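Local coordinates for protein aldehyde dehydrogenase (Staphylococcus aureus, PDB 6K10) that oxidises the aldehyde 4,4'-diaponeurosporen-4-al to 4,4'-diaponeurosporenoic acid with NAD+ during biosynthesis of the yellow-orange carotenoid staphyloxanthin, at residues T141-P146 and Q181-L186; F192-E197 and G420-K425. The protein carries 1 engineered substitution. All coordinates share one frame; numbering follows the deposited sequence.

Contact 1 (T141-P146 and Q181-L186)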
loop_
_atom_site.group_PDB
_atom_site.type_symbol
_atom_site.label_atom_id
_atom_site.label_comp_id
_atom_site.label_asym_id
_atom_site.label_seq_id
_atom_site.Cartn_x
_atom_site.Cartn_y
_atom_site.Cartn_z
ATOM N N THR A 141 -8.139 -7.087 15.465
ATOM C CA THR A 141 -7.507 -7.933 16.463
ATOM C C THR A 141 -6.075 -8.195 16.013
ATOM O O THR A 141 -5.727 -7.989 14.848
ATOM C CB THR A 141 -8.260 -9.253 16.652
ATOM O OG1 THR A 141 -8.117 -10.062 15.478
ATOM C CG2 THR A 141 -9.738 -8.997 16.908
ATOM N N ALA A 142 -5.236 -8.640 16.945
ATOM C CA ALA A 142 -3.815 -8.696 16.638
ATOM C C ALA A 142 -3.141 -9.864 17.339
ATOM O O ALA A 142 -3.506 -10.241 18.457
ATOM C CB ALA A 142 -3.111 -7.390 17.025
ATOM N N ILE A 143 -2.143 -10.421 16.660
ATOM C CA ILE A 143 -1.218 -11.395 17.223
ATOM C C ILE A 143 0.186 -10.834 17.052
ATOM O O ILE A 143 0.555 -10.399 15.954
ATOM C CB ILE A 143 -1.353 -12.771 16.544
ATOM C CG1 ILE A 143 -2.699 -13.403 16.899
ATOM C CG2 ILE A 143 -0.213 -13.687 16.951
ATOM C CD1 ILE A 143 -2.966 -14.705 16.185
ATOM N N ILE A 144 0.956 -10.828 18.134
ATOM C CA ILE A 144 2.273 -10.206 18.169
ATOM C C ILE A 144 3.323 -11.295 18.313
ATOM O O ILE A 144 3.181 -12.198 19.147
ATOM C CB ILE A 144 2.386 -9.189 19.319
ATOM C CG1 ILE A 144 1.307 -8.111 19.195
ATOM C CG2 ILE A 144 3.771 -8.560 19.348
ATOM C CD1 ILE A 144 1.065 -7.352 20.483
ATOM N N LYS A 145 4.374 -11.208 17.505
ATOM C CA LYS A 145 5.534 -12.091 17.623
ATOM C C LYS A 145 6.761 -11.226 17.875
ATOM O O LYS A 145 7.337 -10.666 16.924
ATOM C CB LYS A 145 5.705 -12.946 16.368
ATOM C CG LYS A 145 6.673 -14.109 16.526
ATOM C CD LYS A 145 8.091 -13.681 16.205
ATOM C CE LYS A 145 9.100 -14.518 16.955
ATOM N NZ LYS A 145 10.455 -13.907 16.895
ATOM N N PRO A 146 7.187 -11.072 19.123
ATOM C CA PRO A 146 8.361 -10.253 19.426
ATOM C C PRO A 146 9.652 -11.050 19.279
ATOM O O PRO A 146 9.652 -12.279 19.190
ATOM C CB PRO A 146 8.127 -9.854 20.889
ATOM C CG PRO A 146 7.403 -11.031 21.459
ATOM C CD PRO A 146 6.543 -11.589 20.344
ATOM N N GLN A 181 7.449 -18.860 11.326
ATOM C CA GLN A 181 7.061 -19.679 10.181
ATOM C C GLN A 181 5.608 -20.123 10.292
ATOM O O GLN A 181 4.857 -20.068 9.311
ATOM C CB GLN A 181 7.983 -20.892 10.078
ATOM C CG GLN A 181 8.147 -21.443 8.676
ATOM C CD GLN A 181 9.031 -20.570 7.810
ATOM O OE1 GLN A 181 8.595 -20.045 6.788
ATOM N NE2 GLN A 181 10.287 -20.411 8.217
ATOM N N THR A 182 5.195 -20.560 11.482
ATOM C CA THR A 182 3.812 -20.985 11.677
ATOM C C THR A 182 2.843 -19.831 11.454
ATOM O O THR A 182 1.765 -20.018 10.877
ATOM C CB THR A 182 3.640 -21.562 13.082
ATOM O OG1 THR A 182 4.554 -22.650 13.264
ATOM C CG2 THR A 182 2.220 -22.061 13.285
ATOM N N LEU A 183 3.216 -18.628 11.891
ATOM C CA LEU A 183 2.297 -17.497 11.829
ATOM C C LEU A 183 2.129 -16.978 10.406
ATOM O O LEU A 183 1.009 -16.660 9.987
ATOM C CB LEU A 183 2.780 -16.384 12.758
ATOM C CG LEU A 183 2.590 -16.660 14.250
ATOM C CD1 LEU A 183 3.504 -15.781 15.083
ATOM C CD2 LEU A 183 1.138 -16.422 14.625
ATOM N N ILE A 184 3.222 -16.882 9.643
ATOM C CA ILE A 184 3.153 -16.266 8.320
ATOM C C ILE A 184 2.451 -17.133 7.287
ATOM O O ILE A 184 2.092 -16.628 6.216
ATOM C CB ILE A 184 4.559 -15.892 7.810
ATOM C CG1 ILE A 184 5.469 -17.119 7.758
ATOM C CG2 ILE A 184 5.168 -14.800 8.678
ATOM C CD1 ILE A 184 6.870 -16.808 7.264
ATOM N N HIS A 185 2.248 -18.416 7.569
ATOM C CA HIS A 185 1.500 -19.291 6.677
ATOM C C HIS A 185 0.012 -19.321 6.991
ATOM O O HIS A 185 -0.746 -19.979 6.271
ATOM C CB HIS A 185 2.068 -20.713 6.726
ATOM C CG HIS A 185 3.411 -20.846 6.082
ATOM N ND1 HIS A 185 3.645 -20.488 4.771
ATOM C CD2 HIS A 185 4.593 -21.295 6.565
ATOM C CE1 HIS A 185 4.913 -20.708 4.476
ATOM N NE2 HIS A 185 5.510 -21.200 5.547
ATOM N N LEU A 186 -0.423 -18.628 8.049
ATOM C CA LEU A 186 -1.832 -18.511 8.381
ATOM C C LEU A 186 -2.457 -17.341 7.627
ATOM O O LEU A 186 -1.798 -16.322 7.393
ATOM C CB LEU A 186 -2.007 -18.312 9.884
ATOM C CG LEU A 186 -1.579 -19.500 10.746
ATOM C CD1 LEU A 186 -1.693 -19.173 12.227
ATOM C CD2 LEU A 186 -2.408 -20.726 10.398
#

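Contact 2 (F192-E197 and G420-K425)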
loop_
_atom_site.group_PDB
_atom_site.type_symbol
_atom_site.label_atom_id
_atom_site.label_comp_id
_atom_site.label_asym_id
_atom_site.label_seq_id
_atom_site.Cartn_x
_atom_site.Cartn_y
_atom_site.Cartn_z
ATOM N N PHE A 192 2.427 -7.131 9.311
ATOM C CA PHE A 192 3.334 -6.007 9.516
ATOM C C PHE A 192 4.652 -6.560 10.035
ATOM O O PHE A 192 4.673 -7.218 11.078
ATOM C CB PHE A 192 2.736 -4.984 10.495
ATOM C CG PHE A 192 3.535 -3.708 10.614
ATOM C CD1 PHE A 192 4.755 -3.687 11.280
ATOM C CD2 PHE A 192 3.068 -2.532 10.058
ATOM C CE1 PHE A 192 5.487 -2.522 11.384
ATOM C CE2 PHE A 192 3.800 -1.361 10.163
ATOM C CZ PHE A 192 5.009 -1.358 10.827
ATOM N N PHE A 193 5.743 -6.289 9.316
ATOM C CA PHE A 193 7.045 -6.866 9.624
ATOM C C PHE A 193 8.127 -5.795 9.633
ATOM O O PHE A 193 8.234 -5.009 8.688
ATOM C CB PHE A 193 7.410 -7.966 8.621
ATOM C CG PHE A 193 8.851 -8.386 8.695
ATOM C CD1 PHE A 193 9.254 -9.355 9.592
ATOM C CD2 PHE A 193 9.805 -7.810 7.867
ATOM C CE1 PHE A 193 10.572 -9.737 9.674
ATOM C CE2 PHE A 193 11.126 -8.187 7.948
ATOM C CZ PHE A 193 11.512 -9.157 8.846
ATOM N N THR A 194 8.934 -5.783 10.694
ATOM C CA THR A 194 10.172 -5.017 10.760
ATOM C C THR A 194 11.302 -5.985 11.060
ATOM O O THR A 194 11.214 -6.763 12.015
ATOM C CB THR A 194 10.116 -3.929 11.843
ATOM O OG1 THR A 194 9.014 -3.052 11.591
ATOM C CG2 THR A 194 11.404 -3.108 11.862
ATOM N N GLY A 195 12.346 -5.948 10.241
ATOM C CA GLY A 195 13.492 -6.814 10.475
ATOM C C GLY A 195 14.425 -6.865 9.284
ATOM O O GLY A 195 14.507 -5.914 8.497
ATOM N N SER A 196 15.128 -7.995 9.164
ATOM C CA SER A 196 16.169 -8.149 8.157
ATOM C C SER A 196 15.567 -8.429 6.786
ATOM O O SER A 196 14.437 -8.913 6.660
ATOM C CB SER A 196 17.124 -9.275 8.547
ATOM O OG SER A 196 16.524 -10.558 8.406
ATOM N N GLU A 197 16.354 -8.120 5.750
ATOM C CA GLU A 197 15.943 -8.454 4.393
ATOM C C GLU A 197 15.697 -9.951 4.240
ATOM O O GLU A 197 14.726 -10.358 3.589
ATOM C CB GLU A 197 16.991 -7.966 3.398
ATOM N N GLY A 420 5.465 0.087 2.243
ATOM C CA GLY A 420 4.542 0.527 3.267
ATOM C C GLY A 420 5.192 1.510 4.226
ATOM O O GLY A 420 6.386 1.800 4.158
ATOM N N ARG A 421 4.379 2.027 5.147
ATOM C CA ARG A 421 4.824 3.093 6.038
ATOM C C ARG A 421 3.909 3.167 7.251
ATOM O O ARG A 421 2.796 2.646 7.236
ATOM C CB ARG A 421 4.853 4.434 5.303
ATOM C CG ARG A 421 3.467 5.020 5.071
ATOM C CD ARG A 421 3.105 5.061 3.601
ATOM N NE ARG A 421 1.821 5.721 3.373
ATOM C CZ ARG A 421 1.682 6.849 2.687
ATOM N NH1 ARG A 421 0.483 7.391 2.523
ATOM N NH2 ARG A 421 2.751 7.441 2.170
ATOM N N TYR A 422 4.393 3.822 8.305
ATOM C CA TYR A 422 3.590 4.011 9.515
ATOM C C TYR A 422 4.132 5.208 10.291
ATOM O O TYR A 422 4.877 6.027 9.746
ATOM C CB TYR A 422 3.531 2.725 10.355
ATOM C CG TYR A 422 4.807 2.311 11.067
ATOM C CD1 TYR A 422 5.967 2.018 10.361
ATOM C CD2 TYR A 422 4.840 2.173 12.452
ATOM C CE1 TYR A 422 7.128 1.620 11.011
ATOM C CE2 TYR A 422 5.994 1.777 13.113
ATOM C CZ TYR A 422 7.135 1.503 12.389
ATOM O OH TYR A 422 8.282 1.109 13.042
ATOM N N HIS A 423 3.761 5.274 11.576
ATOM C CA HIS A 423 3.846 6.429 12.472
ATOM C C HIS A 423 2.623 7.328 12.361
ATOM O O HIS A 423 2.153 7.627 11.257
ATOM C CB HIS A 423 5.107 7.279 12.261
ATOM C CG HIS A 423 6.359 6.628 12.743
ATOM N ND1 HIS A 423 7.577 7.273 12.739
ATOM C CD2 HIS A 423 6.585 5.391 13.242
ATOM C CE1 HIS A 423 8.500 6.465 13.227
ATOM N NE2 HIS A 423 7.924 5.317 13.538
ATOM N N GLY A 424 2.112 7.762 13.513
ATOM C CA GLY A 424 0.981 8.677 13.528
ATOM C C GLY A 424 -0.230 8.093 12.846
ATOM O O GLY A 424 -0.576 6.922 13.049
ATOM N N LYS A 425 -0.882 8.913 12.015
ATOM C CA LYS A 425 -2.051 8.442 11.280
ATOM C C LYS A 425 -1.692 7.366 10.260
ATOM O O LYS A 425 -2.546 6.544 9.903
ATOM C CB LYS A 425 -2.750 9.622 10.600
ATOM C CG LYS A 425 -4.053 9.249 9.905
ATOM C CD LYS A 425 -4.797 10.451 9.357
ATOM C CE LYS A 425 -6.114 10.016 8.725
ATOM N NZ LYS A 425 -5.912 9.243 7.462
HETATM O O HOH W 1 9.623 -0.401 11.530
#

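Contact 1 (T141-P146 and Q181-L186)
Leu183, in the last turn of helix 177-184, packs onto Ile143 and Lys145 of strand 141-145, a helix-on-sheet contact in the Rossmann-like coenzyme domain of the aldehyde dehydrogenase fold. Just before it in the same turn, Thr182 bonds through OG1 to Glu178 O, a hydrogen bond within the helix. Next comes Leu183, whose first torsion, with CG anti to the carbonyl carbon (chi1 -73°), turns CG toward the strand, where its two methyls divide between two strand residues on the same face of the sheet. CD1 rests on the start of the lysine chain, 3.8 Å from Lys145 CB and 3.9 Å from Lys145 CG. CD2 goes to the branch methyl of the isoleucine, with Leu183 CD2 3.8 Å from Ile143 CG2. Past CG the lysine bends at chi2 (-88°), which carries its ammonium group away from the leucine to the carbonyl of Pro146; Lys145 NZ sits 2.9 Å from Pro146 O, above the carbonyl plane. Ile11 of helix 10-23, Leu116 and Phe188 also touch Leu183, adding to its apolar surroundings. As the chain leaves the helix, Leu186 N bonds back to Leu183 O at 3.1 Å.

Contact 2 (F192-E197 and G420-K425)
An edge-to-face aromatic pair beside the predicted active-site Glu217 joins strand 190-194 to the loop before helix 425-430: Phe192 meets Tyr422. The tip of the phenylalanine stands over the middle of the tyrosine ring, with Phe192 CZ 3.5 Å from Tyr422 CD1. The planes are turned 82° apart and the ring centroids of Phe192 and Tyr422 lie 4.8 Å from each other, a T-shaped stack. Tyr422 reaches this place with CG between its backbone N and carbonyl carbon (chi1 71°). Its opposite face takes His423 CD2, 3.6 Å above the plane and toward the rim, so the phenol ring is held between two neighbours. At the far end of the ring, a water bridges the two hydroxyl groups: it donates to Thr194 OG1 at 2.7 Å and lies a short 2.5 Å from Tyr422 OH. The side chain of Thr194 is about 6 Å, at nearest atoms, from that of the engineered Ser251, which occupies the other predicted catalytic position. Around the pair, helix 126-138 contributes Leu127 and Glu130 against Tyr422 and Pro131 against Phe192, strand 214-217 brings Thr215 and Glu217, and Thr430 of helix 425-430 touches Phe192.

Starting from the N terminus, the chain lays down strand 141-145, passes helix 151-164 and strand 170-172, and comes back on helix 177-184, so contact 1 closes a short loop of 34 residues. Strand 190-194 follows directly and opens contact 2, which closes only after 222 residues, once the chain has built the second sheet and returned to 420-425. The two loops run in series, neither crossing nor enclosing the other. Both contacts reach the same mixed sheet: contact 1 fastens a covering helix to it, while contact 2 ties a late loop to it near the predicted active site. Their centres lie about 15 Å apart, and they do not touch.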